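Local coordinates for protein endonuclease IV (PDB 3AAM) that cleaves the phosphodiester backbone of DNA at apurinic or apyrimidinic sites during base excision repair, as a metal-dependent TIM-barrel endonuclease, at residues F152-A156 with A190-V195; C171-G177 with G213-H219. The contacts are given in a common frame with arbitrary orientation. Residue numbers count along the deposited sequence, not the author numbering.

Contact 1. Residues F152-A156 with A190-V195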
loop_
_atom_site.group_PDB
_atom_site.type_symbol
_atom_site.label_atom_id
_atom_site.label_comp_id
_atom_site.label_asym_id
_atom_site.label_seq_id
_atom_site.Cartn_x
_atom_site.Cartn_y
_atom_site.Cartn_z
ATOM N N PHE A 152 -15.419 -2.724 -4.459
ATOM C CA PHE A 152 -15.239 -1.470 -3.746
ATOM C C PHE A 152 -16.321 -1.289 -2.688
ATOM O O PHE A 152 -16.054 -0.739 -1.621
ATOM C CB PHE A 152 -15.248 -0.281 -4.714
ATOM C CG PHE A 152 -14.129 -0.305 -5.723
ATOM C CD1 PHE A 152 -12.914 -0.914 -5.421
ATOM C CD2 PHE A 152 -14.276 0.315 -6.958
ATOM C CE1 PHE A 152 -11.860 -0.904 -6.338
ATOM C CE2 PHE A 152 -13.233 0.332 -7.881
ATOM C CZ PHE A 152 -12.021 -0.277 -7.570
ATOM N N GLU A 153 -17.535 -1.756 -2.973
ATOM C CA GLU A 153 -18.631 -1.629 -2.014
ATOM C C GLU A 153 -18.333 -2.375 -0.722
ATOM O O GLU A 153 -18.775 -1.963 0.352
ATOM C CB GLU A 153 -19.946 -2.171 -2.592
ATOM C CG GLU A 153 -20.621 -1.294 -3.637
ATOM C CD GLU A 153 -19.897 -1.286 -4.969
ATOM O OE1 GLU A 153 -19.058 -2.183 -5.205
ATOM O OE2 GLU A 153 -20.182 -0.387 -5.787
ATOM N N GLU A 154 -17.598 -3.481 -0.820
ATOM C CA GLU A 154 -17.272 -4.246 0.376
ATOM C C GLU A 154 -16.274 -3.460 1.211
ATOM O O GLU A 154 -16.368 -3.435 2.439
ATOM C CB GLU A 154 -16.695 -5.619 0.020
ATOM C CG GLU A 154 -16.485 -6.502 1.253
ATOM C CD GLU A 154 -16.249 -7.962 0.912
ATOM O OE1 GLU A 154 -15.115 -8.320 0.536
ATOM O OE2 GLU A 154 -17.210 -8.750 1.009
ATOM N N LEU A 155 -15.320 -2.819 0.542
ATOM C CA LEU A 155 -14.326 -2.014 1.244
ATOM C C LEU A 155 -15.014 -0.852 1.939
ATOM O O LEU A 155 -14.646 -0.483 3.053
ATOM C CB LEU A 155 -13.273 -1.468 0.277
ATOM C CG LEU A 155 -12.187 -2.426 -0.209
ATOM C CD1 LEU A 155 -12.815 -3.536 -1.029
ATOM C CD2 LEU A 155 -11.160 -1.666 -1.036
ATOM N N ALA A 156 -16.008 -0.264 1.279
ATOM C CA ALA A 156 -16.725 0.856 1.871
ATOM C C ALA A 156 -17.375 0.408 3.179
ATOM O O ALA A 156 -17.379 1.143 4.164
ATOM C CB ALA A 156 -17.777 1.378 0.907
ATOM N N ALA A 190 -16.210 4.517 -10.121
ATOM C CA ALA A 190 -16.833 3.487 -9.302
ATOM C C ALA A 190 -16.282 3.536 -7.886
ATOM O O ALA A 190 -17.022 3.399 -6.911
ATOM C CB ALA A 190 -16.587 2.109 -9.917
ATOM N N LEU A 191 -14.976 3.744 -7.771
ATOM C CA LEU A 191 -14.353 3.809 -6.460
ATOM C C LEU A 191 -14.842 5.028 -5.685
ATOM O O LEU A 191 -15.065 4.953 -4.476
ATOM C CB LEU A 191 -12.828 3.847 -6.600
ATOM C CG LEU A 191 -12.030 3.816 -5.294
ATOM C CD1 LEU A 191 -12.356 2.543 -4.519
ATOM C CD2 LEU A 191 -10.537 3.881 -5.607
ATOM N N ASP A 192 -15.016 6.148 -6.380
ATOM C CA ASP A 192 -15.473 7.370 -5.737
ATOM C C ASP A 192 -16.918 7.235 -5.260
ATOM O O ASP A 192 -17.283 7.751 -4.203
ATOM C CB ASP A 192 -15.355 8.548 -6.703
ATOM C CG ASP A 192 -15.599 9.876 -6.024
ATOM O OD1 ASP A 192 -15.025 10.095 -4.936
ATOM O OD2 ASP A 192 -16.358 10.700 -6.577
ATOM N N ARG A 193 -17.733 6.534 -6.039
ATOM C CA ARG A 193 -19.129 6.341 -5.672
ATOM C C ARG A 193 -19.273 5.410 -4.473
ATOM O O ARG A 193 -20.042 5.682 -3.554
ATOM C CB ARG A 193 -19.921 5.770 -6.855
ATOM C CG ARG A 193 -21.361 5.424 -6.503
ATOM C CD ARG A 193 -22.174 4.952 -7.705
ATOM N NE ARG A 193 -21.641 3.737 -8.317
ATOM C CZ ARG A 193 -20.713 3.721 -9.271
ATOM N NH1 ARG A 193 -20.288 2.566 -9.765
ATOM N NH2 ARG A 193 -20.216 4.859 -9.736
ATOM N N ALA A 194 -18.525 4.311 -4.487
ATOM C CA ALA A 194 -18.587 3.328 -3.413
ATOM C C ALA A 194 -17.843 3.719 -2.141
ATOM O O ALA A 194 -18.405 3.681 -1.047
ATOM C CB ALA A 194 -18.067 1.985 -3.916
ATOM N N VAL A 195 -16.580 4.101 -2.287
ATOM C CA VAL A 195 -15.749 4.454 -1.141
ATOM C C VAL A 195 -15.583 5.950 -0.935
ATOM O O VAL A 195 -15.675 6.447 0.194
ATOM C CB VAL A 195 -14.347 3.810 -1.286
ATOM C CG1 VAL A 195 -13.405 4.328 -0.208
ATOM C CG2 VAL A 195 -14.468 2.293 -1.192
#

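Contact 2. Residues C171-G177 with G213-H219. With MN (manganese (II) ion), chain B.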
loop_
_atom_site.group_PDB
_atom_site.type_symbol
_atom_site.label_atom_id
_atom_site.label_comp_id
_atom_site.label_asym_id
_atom_site.label_seq_id
_atom_site.Cartn_x
_atom_site.Cartn_y
_atom_site.Cartn_z
ATOM N N CYS A 171 -3.618 -3.430 -9.947
ATOM C CA CYS A 171 -3.431 -4.802 -10.415
ATOM C C CYS A 171 -4.549 -5.646 -9.828
ATOM O O CYS A 171 -5.202 -6.417 -10.535
ATOM C CB CYS A 171 -2.076 -5.354 -9.955
ATOM S SG CYS A 171 -1.797 -7.103 -10.365
ATOM N N HIS A 172 -4.771 -5.496 -8.527
ATOM C CA HIS A 172 -5.826 -6.245 -7.851
ATOM C C HIS A 172 -7.185 -5.946 -8.472
ATOM O O HIS A 172 -7.981 -6.855 -8.711
ATOM C CB HIS A 172 -5.869 -5.884 -6.367
ATOM C CG HIS A 172 -4.645 -6.287 -5.607
ATOM N ND1 HIS A 172 -4.487 -6.023 -4.265
ATOM C CD2 HIS A 172 -3.518 -6.927 -6.000
ATOM C CE1 HIS A 172 -3.314 -6.480 -3.864
ATOM N NE2 HIS A 172 -2.707 -7.033 -4.897
ATOM N N ALA A 173 -7.441 -4.666 -8.729
ATOM C CA ALA A 173 -8.709 -4.244 -9.315
ATOM C C ALA A 173 -8.917 -4.888 -10.679
ATOM O O ALA A 173 -9.995 -5.405 -10.974
ATOM C CB ALA A 173 -8.752 -2.721 -9.440
ATOM N N TYR A 174 -7.876 -4.863 -11.502
ATOM C CA TYR A 174 -7.952 -5.443 -12.838
ATOM C C TYR A 174 -8.243 -6.936 -12.729
ATOM O O TYR A 174 -9.123 -7.459 -13.414
ATOM C CB TYR A 174 -6.630 -5.213 -13.575
ATOM C CG TYR A 174 -6.686 -5.498 -15.059
ATOM C CD1 TYR A 174 -7.531 -4.771 -15.894
ATOM C CD2 TYR A 174 -5.888 -6.488 -15.628
ATOM C CE1 TYR A 174 -7.583 -5.022 -17.261
ATOM C CE2 TYR A 174 -5.931 -6.747 -16.996
ATOM C CZ TYR A 174 -6.783 -6.009 -17.804
ATOM O OH TYR A 174 -6.835 -6.258 -19.156
ATOM N N ALA A 175 -7.507 -7.618 -11.855
ATOM C CA ALA A 175 -7.690 -9.052 -11.669
ATOM C C ALA A 175 -9.084 -9.384 -11.161
ATOM O O ALA A 175 -9.606 -10.461 -11.430
ATOM C CB ALA A 175 -6.640 -9.595 -10.706
ATOM N N ALA A 176 -9.690 -8.454 -10.432
ATOM C CA ALA A 176 -11.021 -8.666 -9.881
ATOM C C ALA A 176 -12.138 -8.422 -10.889
ATOM O O ALA A 176 -13.268 -8.870 -10.682
ATOM C CB ALA A 176 -11.222 -7.778 -8.663
ATOM N N GLY A 177 -11.833 -7.707 -11.969
ATOM C CA GLY A 177 -12.852 -7.436 -12.970
ATOM C C GLY A 177 -13.046 -5.973 -13.330
ATOM O O GLY A 177 -13.861 -5.649 -14.195
ATOM N N GLY A 213 -10.284 -9.769 -14.744
ATOM C CA GLY A 213 -11.094 -10.725 -14.009
ATOM C C GLY A 213 -10.502 -12.117 -13.865
ATOM O O GLY A 213 -11.217 -13.064 -13.538
ATOM N N SER A 214 -9.198 -12.244 -14.089
ATOM C CA SER A 214 -8.524 -13.538 -13.992
ATOM C C SER A 214 -8.273 -13.996 -12.559
ATOM O O SER A 214 -7.934 -15.161 -12.325
ATOM C CB SER A 214 -7.189 -13.488 -14.734
ATOM O OG SER A 214 -6.293 -12.595 -14.098
ATOM N N ARG A 215 -8.434 -13.079 -11.608
ATOM C CA ARG A 215 -8.208 -13.379 -10.196
ATOM C C ARG A 215 -6.737 -13.659 -9.910
ATOM O O ARG A 215 -6.384 -14.120 -8.826
ATOM C CB ARG A 215 -9.060 -14.573 -9.748
ATOM C CG ARG A 215 -10.470 -14.217 -9.281
ATOM C CD ARG A 215 -11.252 -13.428 -10.316
ATOM N NE ARG A 215 -12.674 -13.352 -9.980
ATOM C CZ ARG A 215 -13.166 -12.769 -8.891
ATOM N NH1 ARG A 215 -12.357 -12.193 -8.012
ATOM N NH2 ARG A 215 -14.476 -12.766 -8.678
ATOM N N VAL A 216 -5.882 -13.378 -10.887
ATOM C CA VAL A 216 -4.447 -13.580 -10.727
ATOM C C VAL A 216 -3.828 -12.300 -10.170
ATOM O O VAL A 216 -4.052 -11.214 -10.702
ATOM C CB VAL A 216 -3.774 -13.924 -12.077
ATOM C CG1 VAL A 216 -2.261 -13.935 -11.921
ATOM C CG2 VAL A 216 -4.257 -15.284 -12.565
ATOM N N ASP A 217 -3.065 -12.437 -9.090
ATOM C CA ASP A 217 -2.404 -11.305 -8.450
ATOM C C ASP A 217 -0.909 -11.422 -8.718
ATOM O O ASP A 217 -0.172 -12.011 -7.933
ATOM C CB ASP A 217 -2.671 -11.321 -6.939
ATOM C CG ASP A 217 -2.008 -10.160 -6.209
ATOM O OD1 ASP A 217 -1.453 -9.263 -6.874
ATOM O OD2 ASP A 217 -2.050 -10.141 -4.960
ATOM N N HIS A 218 -0.476 -10.851 -9.837
ATOM C CA HIS A 218 0.924 -10.902 -10.245
ATOM C C HIS A 218 1.308 -9.519 -10.781
ATOM O O HIS A 218 0.986 -9.172 -11.917
ATOM C CB HIS A 218 1.070 -11.977 -11.327
ATOM C CG HIS A 218 2.487 -12.321 -11.669
ATOM N ND1 HIS A 218 2.810 -13.365 -12.509
ATOM C CD2 HIS A 218 3.661 -11.761 -11.292
ATOM C CE1 HIS A 218 4.124 -13.435 -12.636
ATOM N NE2 HIS A 218 4.663 -12.472 -11.908
ATOM N N HIS A 219 1.996 -8.736 -9.957
ATOM C CA HIS A 219 2.397 -7.382 -10.339
ATOM C C HIS A 219 3.386 -7.363 -11.498
ATOM O O HIS A 219 4.176 -8.290 -11.672
ATOM C CB HIS A 219 3.053 -6.646 -9.168
ATOM C CG HIS A 219 2.254 -6.650 -7.903
ATOM N ND1 HIS A 219 2.739 -6.121 -6.726
ATOM C CD2 HIS A 219 1.023 -7.136 -7.616
ATOM C CE1 HIS A 219 1.843 -6.281 -5.769
ATOM N NE2 HIS A 219 0.793 -6.896 -6.283
HETATM MN MN MN B . -0.703 -8.041 -4.981
HETATM O O HOH W 1 1.155 -9.697 -4.650
#

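Contact 1. Residues F152-A156 with A190-V195
An apolar helix-to-helix contact in the outer layer of a TIM barrel is at work here: helix 152-159 and helix 184-194 lie side by side against strand 165-169, which follows the first of them in the chain. The two short helical segments run in roughly the same direction, 31° apart, and their axes approach to 9.0 Å. Small residues line the interface: Ala156 and Ala194 both point toward the partner helix, and Ala194 CB sits 3.7 Å from Phe152 CB. Phe152 fills the wider end, where its ring also stacks with Tyr178 and rests on Leu168 of the strand; Leu155 and Val195 both reach Val166 on the same strand, closing the inner side. At the outer margin the carboxylate of Glu153, salt-bridged to Arg151, passes over Ala194. No hydrogen bond joins the two segments; the contact is apolar, and Leu191 CD1 lies over the face of the Phe152 ring in a CH-pi contact, 3.6 Å from its centroid.

Contact 2. Residues C171-G177 with G213-H219
His172 brings its ring from the first turn of helix 170-176 up to the carboxylate of Asp217, its NE2 lying 3.2 Å from Asp217 OD2. This is no hydrogen bond, because both atoms bind the same manganese ion. The metal takes His172 NE2 at 2.2 Å, His219 NE2 at 2.3 Å and Asp217 through both oxygens, OD1 at 2.4 Å and OD2 at 2.5 Å; a water and one atom from outside these segments also bind. Second-shell bonds orient the imidazoles, His172 ND1 to Asn140 O and His219 ND1 to Glu248 O. At the far end the loop meets the helix C-terminus, where Gly177 completes a Schellman motif. Gly213 N donates to Tyr174 O and Arg215 N to Ala175 O (both 2.9 Å), tying the loop to carbonyls of the last turn, while the Ala175 methyl meets Val216 O. A helix and the loop into strand 219-220 share one ion at the C-terminal mouth of the barrel strands, as in the metal-dependent active site of the AP endonuclease 2 family.

In the fold
Contact 1 packs helices around a TIM barrel and contact 2 binds metal at its mouth, from neighbouring parts of the chain. Their segments interleave along the chain: 152-156, then 171-177, then 190-195, then 213-219. Strand 165-169 connects the first two, since helix 152-159 leads into it and helix 170-176 follows directly; helix 184-194 comes next, and strand 202-208, a parallel neighbour of 165-169, leads into the metal-binding loop. Their centres are 17 Å apart and their nearest atoms about 4 Å, without touching. One continuous part of the chain, from 152 to 219, thus supplies two neighbouring helices of the outer layer and three protein ligands of the manganese.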